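PDB 2X7X: sensor protein from Bacteroides thetaiotaomicron, which binds fructose through its periplasmic domain, as part of a hybrid two-component sensor that probably passes the signal on by phosphorylating a histidine at the expense of ATP. Local coordinates for residues Y57-G62 with V80-Q85; V63-I68 with M257-K262; I177-M182 with P187-V192; P201-A206 with M216-I221. All coordinates share one frame; numbering follows the deposited sequence.

Contact 1: residues Y57-G62 with V80-Q85; sequences YFMDEG and VEEAYQ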
# COMPACT_ATOMS: atom_id res chain seq x y z
N TYR A 57 5.93 -24.17 -30.10
CA TYR A 57 5.36 -25.18 -29.20
C TYR A 57 3.88 -24.92 -28.89
O TYR A 57 3.05 -25.83 -28.97
CB TYR A 57 6.16 -25.22 -27.89
CG TYR A 57 5.62 -26.17 -26.84
CD1 TYR A 57 6.27 -27.38 -26.56
CD2 TYR A 57 4.47 -25.86 -26.11
CE1 TYR A 57 5.78 -28.26 -25.59
CE2 TYR A 57 3.97 -26.73 -25.14
CZ TYR A 57 4.62 -27.92 -24.89
OH TYR A 57 4.12 -28.77 -23.92
N PHE A 58 3.55 -23.68 -28.54
CA PHE A 58 2.18 -23.31 -28.22
C PHE A 58 1.28 -23.37 -29.46
O PHE A 58 0.07 -23.60 -29.35
CB PHE A 58 2.14 -21.93 -27.56
CG PHE A 58 2.58 -21.93 -26.11
CD1 PHE A 58 2.02 -22.81 -25.18
CD2 PHE A 58 3.55 -21.02 -25.66
CE1 PHE A 58 2.42 -22.79 -23.84
CE2 PHE A 58 3.95 -21.00 -24.33
CZ PHE A 58 3.39 -21.88 -23.41
N MET A 59 1.87 -23.15 -30.63
CA MET A 59 1.15 -23.27 -31.90
C MET A 59 0.87 -24.73 -32.28
O MET A 59 -0.21 -25.04 -32.78
CB MET A 59 1.94 -22.58 -33.02
CG MET A 59 1.63 -21.10 -33.17
SD MET A 59 2.82 -20.22 -34.22
CE MET A 59 3.45 -21.54 -35.28
N ASP A 60 1.84 -25.61 -32.05
CA ASP A 60 1.66 -27.05 -32.26
C ASP A 60 0.55 -27.58 -31.37
O ASP A 60 -0.37 -28.24 -31.85
CB ASP A 60 2.97 -27.82 -32.00
CG ASP A 60 4.05 -27.53 -33.04
OD1 ASP A 60 3.77 -26.87 -34.07
OD2 ASP A 60 5.21 -27.96 -32.82
N GLU A 61 0.61 -27.27 -30.08
CA GLU A 61 -0.42 -27.70 -29.14
C GLU A 61 -1.77 -27.05 -29.41
O GLU A 61 -2.74 -27.35 -28.72
CB GLU A 61 0.00 -27.39 -27.71
CG GLU A 61 0.89 -28.45 -27.09
CD GLU A 61 0.82 -28.43 -25.57
OE1 GLU A 61 0.37 -27.41 -25.00
OE2 GLU A 61 1.22 -29.44 -24.95
N GLY A 62 -1.82 -26.16 -30.39
CA GLY A 62 -3.05 -25.47 -30.76
C GLY A 62 -3.75 -24.82 -29.58
O GLY A 62 -4.95 -25.05 -29.37
N VAL A 80 5.56 -13.57 -34.00
CA VAL A 80 4.22 -13.25 -33.52
C VAL A 80 3.23 -13.14 -34.69
O VAL A 80 2.06 -13.54 -34.57
CB VAL A 80 4.20 -11.99 -32.59
CG1 VAL A 80 2.79 -11.51 -32.32
CG2 VAL A 80 4.87 -12.31 -31.28
N GLU A 81 3.70 -12.61 -35.83
CA GLU A 81 2.87 -12.51 -37.03
C GLU A 81 2.35 -13.88 -37.50
O GLU A 81 1.17 -14.00 -37.84
CB GLU A 81 3.61 -11.78 -38.15
CG GLU A 81 3.52 -10.26 -38.03
CD GLU A 81 4.45 -9.51 -38.98
OE1 GLU A 81 4.30 -8.28 -39.09
OE2 GLU A 81 5.32 -10.15 -39.62
N GLU A 82 3.22 -14.89 -37.49
CA GLU A 82 2.81 -16.28 -37.74
C GLU A 82 1.62 -16.68 -36.88
O GLU A 82 0.56 -17.03 -37.42
CB GLU A 82 3.95 -17.25 -37.48
CG GLU A 82 5.11 -17.12 -38.42
CD GLU A 82 6.20 -18.11 -38.09
OE1 GLU A 82 7.37 -17.88 -38.48
OE2 GLU A 82 5.88 -19.14 -37.44
N ALA A 83 1.77 -16.61 -35.56
CA ALA A 83 0.67 -16.94 -34.66
C ALA A 83 -0.59 -16.15 -35.02
O ALA A 83 -1.70 -16.68 -34.90
CB ALA A 83 1.07 -16.69 -33.24
N TYR A 84 -0.43 -14.91 -35.46
CA TYR A 84 -1.58 -14.10 -35.83
C TYR A 84 -2.25 -14.54 -37.15
O TYR A 84 -3.47 -14.69 -37.19
CB TYR A 84 -1.23 -12.60 -35.84
CG TYR A 84 -2.43 -11.67 -35.83
CD1 TYR A 84 -3.27 -11.57 -34.72
CD2 TYR A 84 -2.72 -10.86 -36.94
CE1 TYR A 84 -4.36 -10.71 -34.71
CE2 TYR A 84 -3.81 -9.99 -36.94
CZ TYR A 84 -4.62 -9.92 -35.83
OH TYR A 84 -5.70 -9.05 -35.83
N GLN A 85 -1.46 -14.77 -38.20
CA GLN A 85 -2.02 -15.23 -39.50
C GLN A 85 -2.59 -16.65 -39.42
O GLN A 85 -3.56 -16.97 -40.11
CB GLN A 85 -1.02 -15.07 -40.67
CG GLN A 85 0.18 -16.04 -40.69
CD GLN A 85 1.15 -15.81 -41.89
OE1 GLN A 85 0.84 -15.09 -42.84
NE2 GLN A 85 2.33 -16.44 -41.82

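Contact 2: residues V63-I68 with M257-K262; sequences VDLLII and MDILEK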
# COMPACT_ATOMS: atom_id res chain seq x y z
N VAL A 63 -3.03 -24.01 -28.81
CA VAL A 63 -3.62 -23.30 -27.67
C VAL A 63 -4.69 -22.32 -28.15
O VAL A 63 -4.64 -21.82 -29.27
CB VAL A 63 -2.56 -22.55 -26.79
CG1 VAL A 63 -1.66 -23.54 -26.05
CG2 VAL A 63 -1.73 -21.57 -27.63
N ASP A 64 -5.66 -22.06 -27.28
CA ASP A 64 -6.78 -21.20 -27.63
C ASP A 64 -6.41 -19.71 -27.67
O ASP A 64 -7.07 -18.91 -28.34
CB ASP A 64 -7.96 -21.45 -26.68
CG ASP A 64 -8.44 -22.91 -26.72
OD1 ASP A 64 -8.90 -23.36 -27.79
OD2 ASP A 64 -8.34 -23.60 -25.68
N LEU A 65 -5.35 -19.35 -26.94
CA LEU A 65 -4.88 -17.96 -26.85
C LEU A 65 -3.43 -17.90 -26.42
O LEU A 65 -2.96 -18.74 -25.63
CB LEU A 65 -5.76 -17.14 -25.90
CG LEU A 65 -5.63 -15.61 -25.91
CD1 LEU A 65 -6.97 -14.93 -25.64
CD2 LEU A 65 -4.58 -15.10 -24.94
N LEU A 66 -2.72 -16.90 -26.92
CA LEU A 66 -1.30 -16.73 -26.64
C LEU A 66 -1.00 -15.39 -25.97
O LEU A 66 -1.35 -14.33 -26.49
CB LEU A 66 -0.49 -16.90 -27.92
CG LEU A 66 1.03 -16.94 -27.74
CD1 LEU A 66 1.65 -18.00 -28.63
CD2 LEU A 66 1.66 -15.58 -27.99
N ILE A 67 -0.35 -15.46 -24.81
CA ILE A 67 0.16 -14.29 -24.12
C ILE A 67 1.68 -14.28 -24.24
O ILE A 67 2.35 -15.21 -23.78
CB ILE A 67 -0.26 -14.25 -22.62
CG1 ILE A 67 -1.77 -14.09 -22.48
CG2 ILE A 67 0.40 -13.09 -21.89
CD1 ILE A 67 -2.29 -14.55 -21.13
N ILE A 68 2.21 -13.24 -24.86
CA ILE A 68 3.66 -13.12 -25.04
C ILE A 68 4.23 -11.76 -24.62
O ILE A 68 3.61 -10.71 -24.84
CB ILE A 68 4.11 -13.46 -26.50
CG1 ILE A 68 5.64 -13.44 -26.62
CG2 ILE A 68 3.50 -12.50 -27.50
CD1 ILE A 68 6.18 -13.82 -27.96
N MET A 257 -9.80 -13.78 -21.17
CA MET A 257 -11.17 -14.27 -21.03
C MET A 257 -12.22 -13.48 -21.82
O MET A 257 -13.09 -14.08 -22.46
CB MET A 257 -11.57 -14.35 -19.56
CG MET A 257 -10.88 -15.48 -18.82
SD MET A 257 -10.48 -16.84 -19.93
CE MET A 257 -10.80 -18.27 -18.91
N ASP A 258 -12.14 -12.15 -21.79
CA ASP A 258 -13.01 -11.31 -22.60
C ASP A 258 -12.94 -11.66 -24.08
O ASP A 258 -13.96 -11.72 -24.76
CB ASP A 258 -12.71 -9.82 -22.38
CG ASP A 258 -13.03 -9.36 -20.96
OD1 ASP A 258 -13.61 -10.15 -20.19
OD2 ASP A 258 -12.69 -8.21 -20.62
N ILE A 259 -11.72 -11.92 -24.57
CA ILE A 259 -11.50 -12.22 -25.98
C ILE A 259 -12.04 -13.61 -26.33
O ILE A 259 -12.79 -13.76 -27.29
CB ILE A 259 -10.01 -12.11 -26.36
CG1 ILE A 259 -9.59 -10.63 -26.37
CG2 ILE A 259 -9.72 -12.78 -27.70
CD1 ILE A 259 -8.11 -10.41 -26.37
N LEU A 260 -11.66 -14.60 -25.53
CA LEU A 260 -12.12 -15.97 -25.73
C LEU A 260 -13.65 -16.10 -25.63
O LEU A 260 -14.27 -16.70 -26.49
CB LEU A 260 -11.45 -16.93 -24.75
CG LEU A 260 -9.97 -17.26 -24.96
CD1 LEU A 260 -9.47 -18.11 -23.80
CD2 LEU A 260 -9.71 -17.94 -26.30
N GLU A 261 -14.23 -15.50 -24.59
CA GLU A 261 -15.68 -15.56 -24.37
C GLU A 261 -16.42 -14.51 -25.19
O GLU A 261 -17.56 -14.13 -24.88
CB GLU A 261 -15.98 -15.38 -22.88
CG GLU A 261 -15.39 -16.45 -21.97
CD GLU A 261 -15.68 -16.19 -20.49
OE1 GLU A 261 -16.23 -15.12 -20.16
OE2 GLU A 261 -15.34 -17.08 -19.66
N LYS A 262 -15.76 -14.04 -26.25
CA LYS A 262 -16.30 -13.03 -27.16
C LYS A 262 -17.07 -11.87 -26.49
O LYS A 262 -18.02 -11.33 -27.07
CB LYS A 262 -17.11 -13.71 -28.27
CG LYS A 262 -16.40 -14.94 -28.82
CD LYS A 262 -17.00 -15.46 -30.12
CE LYS A 262 -16.48 -16.86 -30.40
NZ LYS A 262 -16.20 -17.07 -31.85

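Contact 3: residues I177-M182 with P187-V192; sequences IEMDSM and PKIDAV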
# COMPACT_ATOMS: atom_id res chain seq x y z
N ILE A 177 29.96 -4.52 -13.71
CA ILE A 177 31.11 -4.32 -14.57
C ILE A 177 31.03 -2.97 -15.24
O ILE A 177 31.95 -2.18 -15.15
CB ILE A 177 31.23 -5.43 -15.63
CG1 ILE A 177 31.35 -6.80 -14.95
CG2 ILE A 177 32.40 -5.16 -16.59
CD1 ILE A 177 32.51 -6.90 -13.99
N GLU A 178 29.91 -2.68 -15.88
CA GLU A 178 29.77 -1.42 -16.61
C GLU A 178 29.93 -0.20 -15.70
O GLU A 178 30.63 0.76 -16.06
CB GLU A 178 28.47 -1.38 -17.40
CG GLU A 178 28.47 -2.33 -18.56
CD GLU A 178 27.08 -2.76 -18.96
OE1 GLU A 178 26.10 -2.26 -18.35
OE2 GLU A 178 26.95 -3.60 -19.88
N MET A 179 29.33 -0.25 -14.50
CA MET A 179 29.48 0.84 -13.53
C MET A 179 30.94 1.02 -13.09
O MET A 179 31.39 2.15 -12.86
CB MET A 179 28.57 0.63 -12.32
CG MET A 179 28.48 1.82 -11.39
SD MET A 179 27.76 3.31 -12.15
CE MET A 179 28.37 4.58 -11.03
N ASP A 180 31.68 -0.09 -12.98
CA ASP A 180 33.10 -0.07 -12.67
C ASP A 180 33.82 0.75 -13.70
O ASP A 180 34.59 1.64 -13.36
CB ASP A 180 33.70 -1.46 -12.72
CG ASP A 180 33.75 -2.12 -11.38
OD1 ASP A 180 33.23 -1.58 -10.39
OD2 ASP A 180 34.33 -3.22 -11.31
N SER A 181 33.55 0.46 -14.96
CA SER A 181 34.18 1.17 -16.05
C SER A 181 33.84 2.67 -15.99
O SER A 181 34.71 3.51 -16.23
CB SER A 181 33.78 0.55 -17.40
OG SER A 181 34.32 1.29 -18.48
N MET A 182 32.59 3.00 -15.66
CA MET A 182 32.17 4.40 -15.59
C MET A 182 32.84 5.18 -14.45
O MET A 182 33.30 6.32 -14.66
CB MET A 182 30.65 4.51 -15.52
CG MET A 182 29.95 4.12 -16.80
SD MET A 182 28.18 3.83 -16.56
CE MET A 182 27.66 3.58 -18.25
N PRO A 187 35.32 10.98 -12.86
CA PRO A 187 35.46 11.41 -11.45
C PRO A 187 34.23 12.10 -10.85
O PRO A 187 34.06 12.10 -9.63
CB PRO A 187 36.64 12.40 -11.49
CG PRO A 187 36.71 12.86 -12.91
CD PRO A 187 36.29 11.67 -13.74
N LYS A 188 33.39 12.68 -11.70
CA LYS A 188 32.20 13.36 -11.21
C LYS A 188 30.94 12.71 -11.78
O LYS A 188 30.60 12.91 -12.96
CB LYS A 188 32.25 14.86 -11.52
CG LYS A 188 31.44 15.71 -10.54
CD LYS A 188 30.81 16.96 -11.20
CE LYS A 188 29.93 17.75 -10.19
NZ LYS A 188 28.67 18.29 -10.81
N ILE A 189 30.28 11.91 -10.95
CA ILE A 189 28.98 11.33 -11.28
C ILE A 189 27.96 11.67 -10.18
O ILE A 189 28.14 11.36 -9.01
CB ILE A 189 29.07 9.78 -11.49
CG1 ILE A 189 30.06 9.44 -12.63
CG2 ILE A 189 27.68 9.20 -11.80
CD1 ILE A 189 30.47 7.95 -12.67
N ASP A 190 26.86 12.31 -10.57
CA ASP A 190 25.87 12.76 -9.59
C ASP A 190 24.61 11.88 -9.53
O ASP A 190 23.83 11.96 -8.58
CB ASP A 190 25.52 14.24 -9.84
CG ASP A 190 26.76 15.11 -9.99
OD1 ASP A 190 27.57 15.19 -9.04
OD2 ASP A 190 26.96 15.69 -11.07
N ALA A 191 24.44 11.02 -10.54
CA ALA A 191 23.24 10.18 -10.61
C ALA A 191 23.41 8.97 -11.49
O ALA A 191 24.01 9.03 -12.56
CB ALA A 191 22.03 10.98 -11.07
N VAL A 192 22.82 7.87 -11.03
CA VAL A 192 22.73 6.64 -11.82
C VAL A 192 21.27 6.41 -12.15
O VAL A 192 20.42 6.38 -11.26
CB VAL A 192 23.33 5.42 -11.03
CG1 VAL A 192 23.29 4.14 -11.86
CG2 VAL A 192 24.75 5.75 -10.61

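Contact 4: residues P201-A206 with M216-I221; sequences PGAYQA and MIFVGI. With K (potassium ion), chain F.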
# COMPACT_ATOMS: atom_id res chain seq x y z
N PRO A 201 21.00 -2.22 -7.75
CA PRO A 201 21.94 -2.62 -6.68
C PRO A 201 23.35 -2.98 -7.17
O PRO A 201 24.32 -2.91 -6.40
CB PRO A 201 21.27 -3.84 -6.03
CG PRO A 201 20.18 -4.26 -6.98
CD PRO A 201 19.82 -3.09 -7.83
N GLY A 202 23.47 -3.34 -8.45
CA GLY A 202 24.74 -3.71 -9.01
C GLY A 202 25.61 -2.49 -9.18
O GLY A 202 26.81 -2.52 -8.86
N ALA A 203 25.01 -1.42 -9.68
CA ALA A 203 25.72 -0.18 -9.86
C ALA A 203 26.11 0.39 -8.50
O ALA A 203 27.21 0.95 -8.34
CB ALA A 203 24.84 0.81 -10.60
N TYR A 204 25.21 0.23 -7.53
CA TYR A 204 25.40 0.76 -6.20
C TYR A 204 26.57 0.06 -5.54
O TYR A 204 27.43 0.71 -4.92
CB TYR A 204 24.14 0.57 -5.36
CG TYR A 204 24.31 1.03 -3.93
CD1 TYR A 204 23.99 2.34 -3.54
CD2 TYR A 204 24.78 0.14 -2.95
CE1 TYR A 204 24.14 2.76 -2.22
CE2 TYR A 204 24.94 0.55 -1.63
CZ TYR A 204 24.62 1.86 -1.27
OH TYR A 204 24.78 2.27 0.04
N GLN A 205 26.62 -1.26 -5.68
CA GLN A 205 27.70 -2.03 -5.12
C GLN A 205 29.04 -1.69 -5.80
O GLN A 205 30.10 -1.71 -5.15
CB GLN A 205 27.39 -3.52 -5.16
CG GLN A 205 28.52 -4.36 -4.66
CD GLN A 205 28.06 -5.46 -3.75
OE1 GLN A 205 27.46 -6.45 -4.20
NE2 GLN A 205 28.36 -5.31 -2.46
N ALA A 206 29.01 -1.34 -7.07
CA ALA A 206 30.21 -0.87 -7.70
C ALA A 206 30.68 0.44 -7.03
O ALA A 206 31.87 0.64 -6.82
CB ALA A 206 30.01 -0.68 -9.18
N MET A 216 26.37 10.31 -5.23
CA MET A 216 25.39 10.17 -6.30
C MET A 216 24.10 9.54 -5.80
O MET A 216 24.10 8.82 -4.80
CB MET A 216 25.97 9.34 -7.45
CG MET A 216 26.37 7.92 -7.08
SD MET A 216 27.34 7.08 -8.34
CE MET A 216 28.98 7.76 -8.02
N ILE A 217 23.00 9.84 -6.49
CA ILE A 217 21.72 9.21 -6.20
C ILE A 217 21.50 8.04 -7.15
O ILE A 217 22.09 8.00 -8.24
CB ILE A 217 20.55 10.20 -6.35
CG1 ILE A 217 20.48 10.74 -7.79
CG2 ILE A 217 20.62 11.31 -5.26
CD1 ILE A 217 19.13 11.25 -8.16
N PHE A 218 20.66 7.09 -6.73
CA PHE A 218 20.35 5.91 -7.53
C PHE A 218 18.86 5.81 -7.82
O PHE A 218 18.04 5.83 -6.89
CB PHE A 218 20.86 4.62 -6.85
CG PHE A 218 22.36 4.56 -6.74
CD1 PHE A 218 23.12 3.85 -7.68
CD2 PHE A 218 23.03 5.23 -5.70
CE1 PHE A 218 24.53 3.82 -7.59
CE2 PHE A 218 24.43 5.20 -5.61
CZ PHE A 218 25.17 4.50 -6.54
N VAL A 219 18.52 5.70 -9.10
CA VAL A 219 17.12 5.55 -9.51
C VAL A 219 16.91 4.29 -10.35
O VAL A 219 17.69 4.02 -11.27
CB VAL A 219 16.58 6.80 -10.24
CG1 VAL A 219 15.10 6.66 -10.47
CG2 VAL A 219 16.86 8.07 -9.42
N GLY A 220 15.89 3.52 -10.01
CA GLY A 220 15.59 2.28 -10.72
C GLY A 220 14.13 2.22 -11.13
O GLY A 220 13.39 3.18 -10.93
N ILE A 221 13.73 1.10 -11.73
CA ILE A 221 12.34 0.91 -12.15
C ILE A 221 11.90 -0.49 -11.73
O ILE A 221 12.71 -1.41 -11.75
CB ILE A 221 12.17 1.08 -13.67
CG1 ILE A 221 12.62 2.48 -14.11
CG2 ILE A 221 10.71 0.88 -14.08
CD1 ILE A 221 12.82 2.65 -15.61
K K F . 23.54 7.53 -2.35
O HOH W 1 21.34 6.71 0.09

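Contact 1: residues Y57-G62 with V80-Q85
The carboxylate of E82 is the flat group that takes part in this contact, and it meets the methyl end of M59: M59 CE lies 4.0 Å from E82 OE2. The two side chains cross at about a right angle. E82 reaches out because its chain is fully extended beyond CG (chi2 180°), while M59 bends at its last torsion (chi3 26°). The thioether lies against A83, with M59 SD 3.9 Å from A83 CA and 4.1 Å from A83 CB. A small residue at 83 thus lets the sulfur come close to the backbone of the second helix, and the CA atoms of M59 and A83 are 6.9 Å apart. No hydrogen bond crosses the contact, and only 104 Å² is buried, so the join is modest and mostly apolar. E82 OE2 also has a weak hydrogen bond from H56 NE2, one turn before M59. The first helix ends in a Schellman motif, with G62 at positive phi. Successive in the beta-alpha-beta order of this periplasmic-binding-protein lobe, helices 48-60 and 73-85 pack on one face of its parallel sheet: F58 on L66 and V80 on I68 of strand 65-68, A83 on V90 of strand 90-93.

Contact 2: residues V63-I68 with M257-K262
Strand 65-68 of the parallel sheet in one lobe of the periplasmic-binding-protein fold meets the C-terminal end of helix 249-260 here, through the side chains of D64, L65, I259 and L260. The backbones come nearest at L65 and L260, whose CA atoms are 7.6 Å apart, and branched apolar groups bridge the gap. L65 and L260 share the bridge: L65 CD1 lies 3.9 Å from L260 CG and 4.1 Å from I259 CG2, so one methyl touches two successive residues of the helix. With CG anti to the backbone N (chi1 -166°), L65 runs across I259 at about a right angle and slants past L260. L260 CD2 lies against the start of the strand segment, 3.9 Å from D64 CB, 4.1 Å from L65 CB and 3.5 Å from D64 O, a methyl against a backbone carbonyl oxygen. D64 CB points at the helix but its carboxylate turns away, and OD2 accepts a hydrogen bond from R8 N. No hydrogen bond spans the two segments, and the 173 Å² buried is largely apolar. L65 also packs on I9 and I91 of the flanking strands 8-13 and 90-93. The helix therefore covers the sheet face reached by L65 and I67, whereas L66 and I68 point to the other, packing on V55 of helix 48-60.

Contact 3: residues I177-M182 with P187-V192
Helix 172-185 and the chain leading into strand 191-194 run past each other with CA separations of 8.8 Å at M182 and I189 and 9.1 Å at M179 and V192, a spacing at which only side chains can fill the interval. This is the helix-to-strand half of a beta-alpha-beta crossover, in which strand 159-167 leads through the helix to strand 191-194 of the second lobe's sheet, passing over strand 128-135, which lies between them. M179 does most of the bridging. A chi1 of -170° swings its chain away from its own N and a bend at chi2 (63°) brings the methyl to the strand, although CB starts off to one side of the strand rather than at it. M179 CE touches V192 CG2 at 3.8 Å and, more loosely, I189 CD1 at 4.3 Å. I189 CD1 also turns to the helix backbone, 3.8 Å from M182 O, and to M182 CB more loosely. The longer end of M182 leads away, to V132 and L134 of strand 128-135 and to A166 of strand 159-167. All four touching residues are buried, and no hydrogen bond crosses between the segments. Within the second one, K188 NZ forms a salt bridge with D190 OD2 (3.1 Å, syn side, 26° out of the carboxylate plane), an oxygen that N130 N also binds.

Contact 4: residues P201-A206 with M216-I221
Within the beta-alpha-beta unit of strand 191-194, helix 199-209 and strand 217-220, the helix packs on its following strand through an aromatic pair beside a potassium site. Y204 and F218, whose CA atoms are 7.3 Å apart, form a T-shaped stack: the edge of Y204 is toward the face of F218, with ring centroids 5.1 Å apart and planes at 66°. The leading atom is Y204 CD1, 3.6 Å from F218 CE2 and over the ring nearer its rim. Y204 CB adds a CH-pi contact, 4.2 Å from the centroid of the F218 ring and 19° off its normal. The helix backbone sets CB over the ring, and chi1 (176°) then turns CD1 onto the same phenyl group. A203 CB lies 4.3 Å and Y204 CA 3.5 Å from F218 CE1, so two successive helix residues meet the ring, which also packs on V192. Were F218 replaced by an alanine, the edge of Y204 would probably lose its aromatic face and a gap would open between helix and strand. F218 CE2 is 4.1 Å from the potassium, which the backbone oxygens of E213 and M216 bind, M216 O at 2.8 Å.

Contacts 1 and 2 belong to one lobe and contacts 3 and 4 to the other, on opposite sides of the chain's centre. Contacts 1 and 2 share strand 65-68 as neighbour or member: the helices of contact 1 cover one face of its sheet and the helix of contact 2 the other. Contacts 3 and 4 meet along neighbouring strands, joined by probable backbone bonds from V192 to I217 and V219. Contacts 3 and 4 are buried, whereas contacts 1 and 2 are only partly so. Their chemistry differs: a thioether and a carboxylate in contact 1, branched aliphatics in contact 2, methionine with aliphatics in contact 3, and an aromatic pair beside a potassium ion in contact 4.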